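Local coordinates for capsular polysaccharide biosynthesis protein (Burkholderia pseudomallei, PDB 4BQN), which binds coenzyme A and is probably an acetyltransferase acting in the biosynthesis of the capsular polysaccharide, at residues L195-N200 with V236-L241. The protein carries 1 engineered substitution. Residues are numbered along the deposited sequence; the frame is centred on the assembly and turned at random. Where two conformers were deposited one is given.
With COA (coenzyme A), chain C.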
loop_
_atom_site.group_PDB
_atom_site.type_symbol
_atom_site.label_atom_id
_atom_site.label_comp_id
_atom_site.label_asym_id
_atom_site.label_seq_id
_atom_site.Cartn_x
_atom_site.Cartn_y
_atom_site.Cartn_z
ATOM N N LEU A 195 7.516 3.831 7.526
ATOM C CA LEU A 195 6.088 4.102 7.365
ATOM C C LEU A 195 5.336 3.038 6.561
ATOM O O LEU A 195 4.107 2.991 6.597
ATOM C CB LEU A 195 5.881 5.472 6.716
ATOM C CG LEU A 195 6.370 6.684 7.529
ATOM C CD1 LEU A 195 6.074 7.968 6.763
ATOM C CD2 LEU A 195 5.757 6.705 8.929
ATOM N N PHE A 196 6.078 2.195 5.850
ATOM C CA PHE A 196 5.507 1.122 5.019
ATOM C C PHE A 196 6.332 -0.135 5.196
ATOM O O PHE A 196 7.565 -0.060 5.141
ATOM C CB PHE A 196 5.490 1.481 3.532
ATOM C CG PHE A 196 4.477 2.535 3.166
ATOM C CD1 PHE A 196 4.727 3.890 3.368
ATOM C CD2 PHE A 196 3.265 2.167 2.589
ATOM C CE1 PHE A 196 3.791 4.855 3.008
ATOM C CE2 PHE A 196 2.325 3.136 2.216
ATOM C CZ PHE A 196 2.588 4.475 2.443
ATOM N N TYR A 197 5.654 -1.279 5.353
ATOM C CA TYR A 197 6.294 -2.601 5.303
ATOM C C TYR A 197 6.401 -3.134 3.857
ATOM O O TYR A 197 7.324 -3.898 3.525
ATOM C CB TYR A 197 5.467 -3.591 6.110
ATOM C CG TYR A 197 5.535 -3.404 7.600
ATOM C CD1 TYR A 197 6.759 -3.357 8.270
ATOM C CD2 TYR A 197 4.359 -3.322 8.354
ATOM C CE1 TYR A 197 6.818 -3.209 9.649
ATOM C CE2 TYR A 197 4.406 -3.183 9.745
ATOM C CZ TYR A 197 5.639 -3.130 10.391
ATOM O OH TYR A 197 5.728 -2.993 11.759
ATOM N N THR A 198 5.423 -2.780 3.026
ATOM C CA THR A 198 5.451 -3.017 1.584
ATOM C C THR A 198 4.858 -1.767 0.966
ATOM O O THR A 198 4.296 -0.911 1.698
ATOM C CB THR A 198 4.579 -4.195 1.139
ATOM O OG1 THR A 198 3.211 -3.776 1.224
ATOM C CG2 THR A 198 4.789 -5.431 2.033
ATOM N N MET A 199 4.962 -1.626 -0.356
ATOM C CA MET A 199 4.478 -0.426 -1.031
ATOM C C MET A 199 3.057 -0.041 -0.649
ATOM O O MET A 199 2.693 1.128 -0.716
ATOM C CB MET A 199 4.575 -0.591 -2.544
ATOM C CG MET A 199 3.737 -1.710 -3.131
ATOM S SD MET A 199 4.204 -1.926 -4.859
ATOM C CE MET A 199 2.898 -3.008 -5.423
ATOM N N ASN A 200 2.228 -1.031 -0.303
ATOM C CA ASN A 200 0.820 -0.721 0.004
ATOM C C ASN A 200 0.358 -1.245 1.368
ATOM O O ASN A 200 -0.843 -1.323 1.646
ATOM C CB ASN A 200 -0.091 -1.166 -1.154
ATOM C CG ASN A 200 0.102 -2.630 -1.491
ATOM O OD1 ASN A 200 0.472 -3.407 -0.618
ATOM N ND2 ASN A 200 -0.101 -2.998 -2.754
ATOM N N VAL A 236 1.929 -8.451 8.045
ATOM C CA VAL A 236 2.138 -9.813 7.540
ATOM C C VAL A 236 3.483 -9.985 6.809
ATOM O O VAL A 236 4.210 -10.972 7.040
ATOM C CB VAL A 236 0.957 -10.278 6.628
ATOM C CG1 VAL A 236 0.657 -9.313 5.482
ATOM C CG2 VAL A 236 1.204 -11.680 6.076
ATOM N N THR A 237 3.816 -9.019 5.960
ATOM C CA THR A 237 4.960 -9.118 5.073
ATOM C C THR A 237 5.817 -7.869 5.190
ATOM O O THR A 237 5.310 -6.742 5.196
ATOM C CB THR A 237 4.484 -9.382 3.638
ATOM O OG1 THR A 237 3.961 -10.717 3.596
ATOM C CG2 THR A 237 5.590 -9.229 2.606
ATOM N N LYS A 238 7.126 -8.068 5.307
ATOM C CA LYS A 238 8.038 -6.953 5.553
ATOM C C LYS A 238 9.178 -7.034 4.559
ATOM O O LYS A 238 10.032 -7.926 4.655
ATOM C CB LYS A 238 8.543 -6.971 7.004
ATOM C CG LYS A 238 7.427 -6.905 8.049
ATOM C CD LYS A 238 7.914 -6.939 9.491
ATOM C CE LYS A 238 6.732 -6.840 10.449
ATOM N NZ LYS A 238 7.111 -6.992 11.883
ATOM N N MET A 239 9.147 -6.144 3.573
ATOM C CA MET A 239 10.198 -6.095 2.564
ATOM C C MET A 239 11.480 -5.536 3.161
ATOM O O MET A 239 11.437 -4.649 4.018
ATOM C CB MET A 239 9.766 -5.274 1.355
ATOM C CG MET A 239 8.651 -5.913 0.529
ATOM S SD MET A 239 9.212 -7.399 -0.326
ATOM C CE MET A 239 8.163 -8.653 0.374
ATOM N N SER A 240 12.613 -6.072 2.718
ATOM C CA SER A 240 13.915 -5.628 3.192
ATOM C C SER A 240 14.521 -4.590 2.245
ATOM O O SER A 240 14.460 -4.744 1.033
ATOM C CB SER A 240 14.828 -6.835 3.293
ATOM O OG SER A 240 16.101 -6.441 3.739
ATOM N N LEU A 241 15.111 -3.535 2.802
ATOM C CA LEU A 241 15.775 -2.526 1.984
ATOM C C LEU A 241 17.123 -3.025 1.463
ATOM O O LEU A 241 17.858 -3.710 2.183
ATOM C CB LEU A 241 15.951 -1.221 2.763
ATOM C CG LEU A 241 14.694 -0.370 2.989
ATOM C CD1 LEU A 241 13.754 -0.937 4.058
ATOM C CD2 LEU A 241 15.083 1.056 3.329
HETATM N N1A COA C . 2.008 4.907 -7.117
HETATM C C2A COA C . 2.162 3.931 -8.048
HETATM N N3A COA C . 1.217 3.006 -8.289
HETATM C C4A COA C . 0.047 3.058 -7.612
HETATM C C5A COA C . -0.186 4.088 -6.607
HETATM C C6A COA C . 0.888 5.047 -6.382
HETATM N N6A COA C . 0.740 6.020 -5.459
HETATM N N7A COA C . -1.421 3.902 -6.085
HETATM C C8A COA C . -1.949 2.829 -6.726
HETATM N N9A COA C . -1.062 2.319 -7.610
HETATM C C1B COA C . -1.246 1.198 -8.540
HETATM C C2B COA C . -2.110 0.058 -8.031
HETATM O O2B COA C . -1.321 -0.874 -7.290
HETATM C C3B COA C . -2.620 -0.493 -9.353
HETATM O O3B COA C . -1.541 -1.249 -9.935
HETATM P P3B COA C . -1.752 -2.226 -11.195
HETATM O O7A COA C . -0.417 -2.916 -11.323
HETATM O O8A COA C . -2.862 -3.150 -10.770
HETATM O O9A COA C . -2.110 -1.341 -12.366
HETATM C C4B COA C . -2.835 0.765 -10.194
HETATM O O4B COA C . -1.973 1.759 -9.637
HETATM C C5B COA C . -4.277 1.273 -10.205
HETATM O O5B COA C . -4.665 1.471 -8.851
HETATM P P1A COA C . -5.429 2.777 -8.373
HETATM O O1A COA C . -5.516 2.684 -6.878
HETATM O O2A COA C . -4.801 4.009 -8.954
HETATM O O3A COA C . -6.892 2.705 -9.013
HETATM P P2A COA C . -8.115 1.657 -8.961
HETATM O O4A COA C . -8.283 1.101 -10.353
HETATM O O5A COA C . -9.266 2.419 -8.366
HETATM O O6A COA C . -7.673 0.469 -7.999
HETATM C CBP COA C . -7.097 -0.805 -6.050
HETATM C CCP COA C . -7.780 0.462 -6.562
HETATM C CDP COA C . -7.172 -0.867 -4.529
HETATM C CEP COA C . -7.871 -2.001 -6.579
HETATM C CAP COA C . -5.630 -0.790 -6.554
HETATM O OAP COA C . -4.893 0.228 -5.875
HETATM C C9P COA C . -4.837 -2.085 -6.470
HETATM O O9P COA C . -4.930 -2.926 -7.355
HETATM N N8P COA C . -3.996 -2.248 -5.443
HETATM C C7P COA C . -3.147 -3.426 -5.314
HETATM C C6P COA C . -3.862 -4.689 -4.870
HETATM C C5P COA C . -4.452 -4.442 -3.508
HETATM O O5P COA C . -5.586 -4.007 -3.378
HETATM N N4P COA C . -3.659 -4.727 -2.491
HETATM C C3P COA C . -4.080 -4.539 -1.132
HETATM C C2P COA C . -3.115 -3.615 -0.425
HETATM S S1P COA C . -3.936 -2.943 0.965
HETATM O O HOH W 1 9.667 -3.894 6.072
HETATM O O HOH W 2 7.951 -4.380 12.809
#
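Lys238 lays its extended aliphatic chain along one face of the Tyr197 ring, a CH-pi contact between two side chains that point the same way. The pairing joins the loop leading into strand 201-202, where Asn200 lines the coenzyme A pocket, to a loop that runs beside strand 260-262 of a two-stranded antiparallel sheet. CG of Lys238 lies 3.6 Å from CD1 of Tyr197, and farther out CE sits 4.0 Å from the ring centroid, displaced toward the rim. Both residues turn CG anti to their own carbonyl carbon, and the lysine chain, extended beyond CG, then follows the ring to its phenolic end. There a single water donates to Tyr197 OH and accepts from Lys238 NZ, while Asp232 also hydrogen-bonds the hydroxyl.

Tyr197 sits where the backbone bends sharply, and Tyr197 O accepts from Met239 N at 2.9 Å, with an N-H...O angle of 164° and the donor almost on the C=O axis. Deeper in, the methyl CG2 of Thr198 packs 3.9 Å from CG2 of Thr237, the two side chains crossing at about a right angle; OG1 of Thr237 is engaged by the backbone of Leu263.

Thr198 thus turns its two branches to different tasks. With OG1 in the crowded position between N and C (chi1 74°), it accepts from Asn200 N at 3.3 Å, closing an ST turn. Tyr120 hydrogen-bonds the Asn200 carboxamide, whose CG lies 3.5 Å from C2P of coenzyme A, the carbon that carries S1P.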